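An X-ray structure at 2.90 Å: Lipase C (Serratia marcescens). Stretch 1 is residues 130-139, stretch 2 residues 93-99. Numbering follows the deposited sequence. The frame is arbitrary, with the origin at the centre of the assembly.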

ATOM      1  N   LEU A 130     -13.593   2.806   7.449  1.00 67.04           N
ATOM      2  CA  LEU A 130     -12.752   2.714   6.248  1.00 74.80           C
ATOM      3  C   LEU A 130     -11.278   2.631   6.598  1.00 83.28           C
ATOM      4  O   LEU A 130     -10.540   1.886   5.979  1.00 74.39           O
ATOM      5  CB  LEU A 130     -12.994   3.901   5.300  1.00 77.13           C
ATOM      6  CG  LEU A 130     -12.659   3.662   3.820  1.00 75.92           C
ATOM      7  CD1 LEU A 130     -13.434   4.572   2.869  1.00 65.42           C
ATOM      8  CD2 LEU A 130     -11.191   3.890   3.612  1.00 87.91           C
ATOM      9  N   GLN A 131     -10.849   3.437   7.564  1.00 87.27           N
ATOM     10  CA  GLN A 131      -9.453   3.473   7.961  1.00 69.89           C
ATOM     11  C   GLN A 131      -9.081   2.149   8.611  1.00 77.21           C
ATOM     12  O   GLN A 131      -8.010   1.606   8.359  1.00 92.76           O
ATOM     13  CB  GLN A 131      -9.203   4.623   8.919  1.00 53.48           C
ATOM     14  CG  GLN A 131      -8.950   5.935   8.203  1.00 54.76           C
ATOM     15  CD  GLN A 131      -7.973   5.833   7.056  1.00 60.94           C
ATOM     16  OE1 GLN A 131      -6.854   5.334   7.208  1.00 83.48           O
ATOM     17  NE2 GLN A 131      -8.371   6.346   5.903  1.00 46.41           N
ATOM     18  N   THR A 132      -9.963   1.624   9.450  1.00 67.75           N
ATOM     19  CA  THR A 132      -9.703   0.325  10.060  1.00 71.25           C
ATOM     20  C   THR A 132      -9.589  -0.761   8.992  1.00 89.20           C
ATOM     21  O   THR A 132      -8.736  -1.655   9.076  1.00 95.67           O
ATOM     22  CB  THR A 132     -10.786  -0.069  11.039  1.00 56.35           C
ATOM     23  OG1 THR A 132     -10.923   0.956  12.034  1.00 66.93           O
ATOM     24  CG2 THR A 132     -10.388  -1.340  11.709  1.00 45.40           C
ATOM     25  N   GLN A 133     -10.453  -0.664   7.984  1.00 76.29           N
ATOM     26  CA  GLN A 133     -10.433  -1.586   6.863  1.00 63.84           C
ATOM     27  C   GLN A 133      -9.061  -1.486   6.199  1.00 57.76           C
ATOM     28  O   GLN A 133      -8.254  -2.414   6.246  1.00 65.11           O
ATOM     29  CB  GLN A 133     -11.556  -1.232   5.876  1.00 75.76           C
ATOM     30  CG  GLN A 133     -12.341  -2.388   5.233  1.00 92.42           C
ATOM     31  CD  GLN A 133     -13.743  -1.973   4.721  1.00 96.34           C
ATOM     32  OE1 GLN A 133     -14.019  -0.799   4.477  1.00100.30           O
ATOM     33  NE2 GLN A 133     -14.613  -2.958   4.531  1.00110.63           N
ATOM     34  N   LEU A 134      -8.756  -0.302   5.695  1.00 67.88           N
ATOM     35  CA  LEU A 134      -7.532  -0.045   4.949  1.00 63.70           C
ATOM     36  C   LEU A 134      -6.312  -0.495   5.754  1.00 59.64           C
ATOM     37  O   LEU A 134      -5.340  -1.005   5.180  1.00 62.48           O
ATOM     38  CB  LEU A 134      -7.446   1.444   4.581  1.00 38.92           C
ATOM     39  CG  LEU A 134      -6.233   1.966   3.798  1.00 49.03           C
ATOM     40  CD1 LEU A 134      -5.734   1.055   2.657  1.00 40.85           C
ATOM     41  CD2 LEU A 134      -6.566   3.315   3.241  1.00 53.50           C
ATOM     42  N   PHE A 135      -6.378  -0.356   7.077  1.00 55.84           N
ATOM     43  CA  PHE A 135      -5.290  -0.845   7.918  1.00 53.97           C
ATOM     44  C   PHE A 135      -5.201  -2.371   7.845  1.00 51.24           C
ATOM     45  O   PHE A 135      -4.168  -2.914   7.467  1.00 60.31           O
ATOM     46  CB  PHE A 135      -5.470  -0.384   9.350  1.00 42.04           C
ATOM     47  CG  PHE A 135      -4.440  -0.927  10.296  1.00 61.71           C
ATOM     48  CD1 PHE A 135      -3.153  -0.404  10.315  1.00 80.25           C
ATOM     49  CD2 PHE A 135      -4.758  -1.922  11.193  1.00 66.17           C
ATOM     50  CE1 PHE A 135      -2.199  -0.882  11.205  1.00 67.09           C
ATOM     51  CE2 PHE A 135      -3.813  -2.403  12.088  1.00 58.20           C
ATOM     52  CZ  PHE A 135      -2.539  -1.885  12.089  1.00 64.74           C
ATOM     53  N   ALA A 136      -6.323  -3.038   8.093  1.00 55.31           N
ATOM     54  CA  ALA A 136      -6.390  -4.500   8.095  1.00 52.21           C
ATOM     55  C   ALA A 136      -5.802  -5.049   6.823  1.00 52.68           C
ATOM     56  O   ALA A 136      -5.033  -6.036   6.827  1.00 58.16           O
ATOM     57  CB  ALA A 136      -7.838  -4.967   8.228  1.00 43.44           C
ATOM     58  N   SER A 137      -6.156  -4.384   5.728  1.00 45.07           N
ATOM     59  CA  SER A 137      -5.679  -4.837   4.443  1.00 58.36           C
ATOM     60  C   SER A 137      -4.188  -4.675   4.403  1.00 62.70           C
ATOM     61  O   SER A 137      -3.491  -5.661   4.268  1.00 65.88           O
ATOM     62  CB  SER A 137      -6.338  -4.080   3.286  1.00 58.10           C
ATOM     63  OG  SER A 137      -7.735  -4.332   3.268  1.00 82.01           O
ATOM     64  N   ARG A 138      -3.692  -3.469   4.667  1.00 68.91           N
ATOM     65  CA  ARG A 138      -2.261  -3.205   4.473  1.00 68.05           C
ATOM     66  C   ARG A 138      -1.336  -4.070   5.339  1.00 77.36           C
ATOM     67  O   ARG A 138      -0.280  -4.543   4.862  1.00 70.25           O
ATOM     68  CB  ARG A 138      -1.977  -1.750   4.725  1.00 52.54           C
ATOM     69  CG  ARG A 138      -2.498  -0.845   3.649  1.00 40.33           C
ATOM     70  CD  ARG A 138      -2.029   0.536   4.009  1.00 36.78           C
ATOM     71  NE  ARG A 138      -1.027   0.987   3.061  1.00 56.40           N
ATOM     72  CZ  ARG A 138       0.081   1.605   3.437  1.00 67.90           C
ATOM     73  NH1 ARG A 138       0.301   1.771   4.734  1.00 59.10           N
ATOM     74  NH2 ARG A 138       0.976   2.003   2.537  1.00 70.29           N
ATOM     75  N   ARG A 139      -1.715  -4.245   6.604  1.00 65.57           N
ATOM     76  CA  ARG A 139      -0.930  -5.071   7.496  1.00 71.23           C
ATOM     77  C   ARG A 139      -0.942  -6.464   6.914  1.00 80.33           C
ATOM     78  O   ARG A 139       0.099  -7.156   6.897  1.00 85.56           O
ATOM     79  CB  ARG A 139      -1.483  -5.065   8.917  1.00 88.95           C
ATOM     80  CG  ARG A 139      -1.376  -6.411   9.638  1.00110.07           C
ATOM     81  CD  ARG A 139       0.044  -6.750  10.100  1.00117.36           C
ATOM     82  NE  ARG A 139       0.563  -5.778  11.060  1.00124.66           N
ATOM     83  CZ  ARG A 139       0.122  -5.627  12.309  1.00115.54           C
ATOM     84  NH1 ARG A 139      -0.875  -6.374  12.781  1.00 79.55           N
ATOM     85  NH2 ARG A 139       0.682  -4.708  13.088  1.00126.92           N
TER
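Stretch 2, residues 93-99: LATEGRL

Both stretches are helical throughout, each a segment of a longer helix that begins before it and continues after it. In stretch 2 the backbone repeats i to i+4 hydrogen bonds, from Gly 97 N to Leu 93 O (3.0 Å), from Arg 98 N to Ala 94 O (3.0 Å) and from Leu 99 N to Thr 95 O (2.8 Å), as expected for an alpha helix. The two helices run in the same general direction, their N-to-C axes inclined at 24° (signed crossing angle -24°) and 9.4 Å apart at closest approach. The register is set by two pairs: Thr 95 CA lies 6.3 Å from Gln 131 CA, and Arg 98 CA lies 6.4 Å from Phe 135 CA. The near-equal spacings show that the backbones stay close over about one turn. The contact buries 342 Å², summed over both sides.

Ala 94 and Arg 98, one turn apart, carry CA-to-CB bonds that point toward stretch 1; that of Thr 95 points sideways, and those of Glu 96 and Leu 99 point away. Ala 94 packs by its methyl group on the Gln 131 side chain, Ala 94 CB to Gln 131 CG being 3.5 Å. Beside it, Thr 95 OG1 approaches Gln 131 NE2 to 3.4 Å, but the angle is too poor for a hydrogen bond; Thr 95 OG1 is hydrogen-bonded to a residue adjoining one of the stretches.

Arg 98 dominates the interface. Its chi1 and chi2 are both t, extending the chain before chi3 turns to p, and the side chain sits as a knob among Gln 131, Leu 134, Phe 135 and Arg 138. The one hydrogen bond between the stretches runs from Arg 98 NE to Gln 131 OE1, at 2.6 Å with an N-H...acceptor angle of 140°; the carbonyl oxygen meets the guanidinium at its edge, near its plane, where an N-H donor can reach it. Leu 134 covers one face of the same group, with Leu 134 CD2 3.9 Å from Arg 98 NE. The aliphatic part of the arginine runs past Phe 135, Arg 98 CD lying 4.0 Å from Phe 135 N and 4.2 Å from Phe 135 CB. Farther along, Arg 138 NH1 comes within 3.6 Å of Arg 98 NH1, a close approach of like charges; Arg 98 NH1 is hydrogen-bonded elsewhere in the structure.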

ATOM      1  N   LEU A  93      -7.640  12.944  11.064  1.00 54.10           N
ATOM      2  CA  LEU A  93      -7.431  12.260  12.350  1.00 60.88           C
ATOM      3  C   LEU A  93      -7.528  10.762  12.209  1.00 68.54           C
ATOM      4  O   LEU A  93      -6.702  10.028  12.761  1.00 85.79           O
ATOM      5  CB  LEU A  93      -8.427  12.717  13.415  1.00 54.28           C
ATOM      6  CG  LEU A  93      -8.081  14.098  13.937  1.00 51.96           C
ATOM      7  CD1 LEU A  93      -9.002  14.496  15.032  1.00 49.94           C
ATOM      8  CD2 LEU A  93      -6.680  14.008  14.468  1.00 48.46           C
ATOM      9  N   ALA A  94      -8.521  10.307  11.461  1.00 61.64           N
ATOM     10  CA  ALA A  94      -8.630   8.878  11.245  1.00 70.36           C
ATOM     11  C   ALA A  94      -7.353   8.385  10.584  1.00 79.56           C
ATOM     12  O   ALA A  94      -6.639   7.502  11.110  1.00 89.25           O
ATOM     13  CB  ALA A  94      -9.839   8.558  10.375  1.00 74.31           C
ATOM     14  N   THR A  95      -7.016   9.026   9.475  1.00 70.24           N
ATOM     15  CA  THR A  95      -5.843   8.612   8.725  1.00 63.65           C
ATOM     16  C   THR A  95      -4.556   8.573   9.524  1.00 73.96           C
ATOM     17  O   THR A  95      -3.754   7.653   9.412  1.00 83.85           O
ATOM     18  CB  THR A  95      -5.675   9.530   7.558  1.00 59.28           C
ATOM     19  OG1 THR A  95      -6.717   9.210   6.628  1.00 67.60           O
ATOM     20  CG2 THR A  95      -4.298   9.350   6.887  1.00 48.91           C
ATOM     21  N   GLU A  96      -4.408   9.566  10.372  1.00 71.14           N
ATOM     22  CA  GLU A  96      -3.242   9.738  11.198  1.00 62.66           C
ATOM     23  C   GLU A  96      -3.163   8.621  12.239  1.00 62.72           C
ATOM     24  O   GLU A  96      -2.077   8.141  12.570  1.00 66.26           O
ATOM     25  CB  GLU A  96      -3.308  11.101  11.859  1.00 51.85           C
ATOM     26  CG  GLU A  96      -2.036  11.542  12.438  1.00 49.67           C
ATOM     27  CD  GLU A  96      -2.161  12.901  13.065  1.00 51.54           C
ATOM     28  OE1 GLU A  96      -2.895  13.041  14.071  1.00 51.84           O
ATOM     29  OE2 GLU A  96      -1.570  13.846  12.510  1.00 65.76           O
ATOM     30  N   GLY A  97      -4.317   8.217  12.764  1.00 48.93           N
ATOM     31  CA  GLY A  97      -4.338   7.103  13.699  1.00 45.40           C
ATOM     32  C   GLY A  97      -3.803   5.885  12.972  1.00 57.60           C
ATOM     33  O   GLY A  97      -2.973   5.102  13.514  1.00 81.29           O
ATOM     34  N   ARG A  98      -4.236   5.732  11.717  1.00 51.85           N
ATOM     35  CA  ARG A  98      -3.785   4.564  10.951  1.00 54.11           C
ATOM     36  C   ARG A  98      -2.290   4.616  10.704  1.00 73.32           C
ATOM     37  O   ARG A  98      -1.582   3.651  10.980  1.00 95.69           O
ATOM     38  CB  ARG A  98      -4.524   4.421   9.620  1.00 53.99           C
ATOM     39  CG  ARG A  98      -3.833   3.486   8.650  1.00 55.08           C
ATOM     40  CD  ARG A  98      -4.694   3.245   7.403  1.00 73.76           C
ATOM     41  NE  ARG A  98      -4.624   4.343   6.431  1.00 68.40           N
ATOM     42  CZ  ARG A  98      -3.610   4.547   5.597  1.00 55.37           C
ATOM     43  NH1 ARG A  98      -2.537   3.758   5.616  1.00 55.59           N
ATOM     44  NH2 ARG A  98      -3.654   5.564   4.758  1.00 50.16           N
ATOM     45  N   LEU A  99      -1.797   5.742  10.206  1.00 63.07           N
ATOM     46  CA  LEU A  99      -0.385   5.819   9.884  1.00 59.03           C
ATOM     47  C   LEU A  99       0.487   5.600  11.121  1.00 59.84           C
ATOM     48  O   LEU A  99       1.447   4.871  11.038  1.00 61.12           O
ATOM     49  CB  LEU A  99      -0.054   7.154   9.226  1.00 46.17           C
ATOM     50  CG  LEU A  99      -0.649   7.130   7.821  1.00 46.94           C
ATOM     51  CD1 LEU A  99      -0.313   8.368   7.031  1.00 51.14           C
ATOM     52  CD2 LEU A  99      -0.162   5.905   7.099  1.00 54.64           C
TER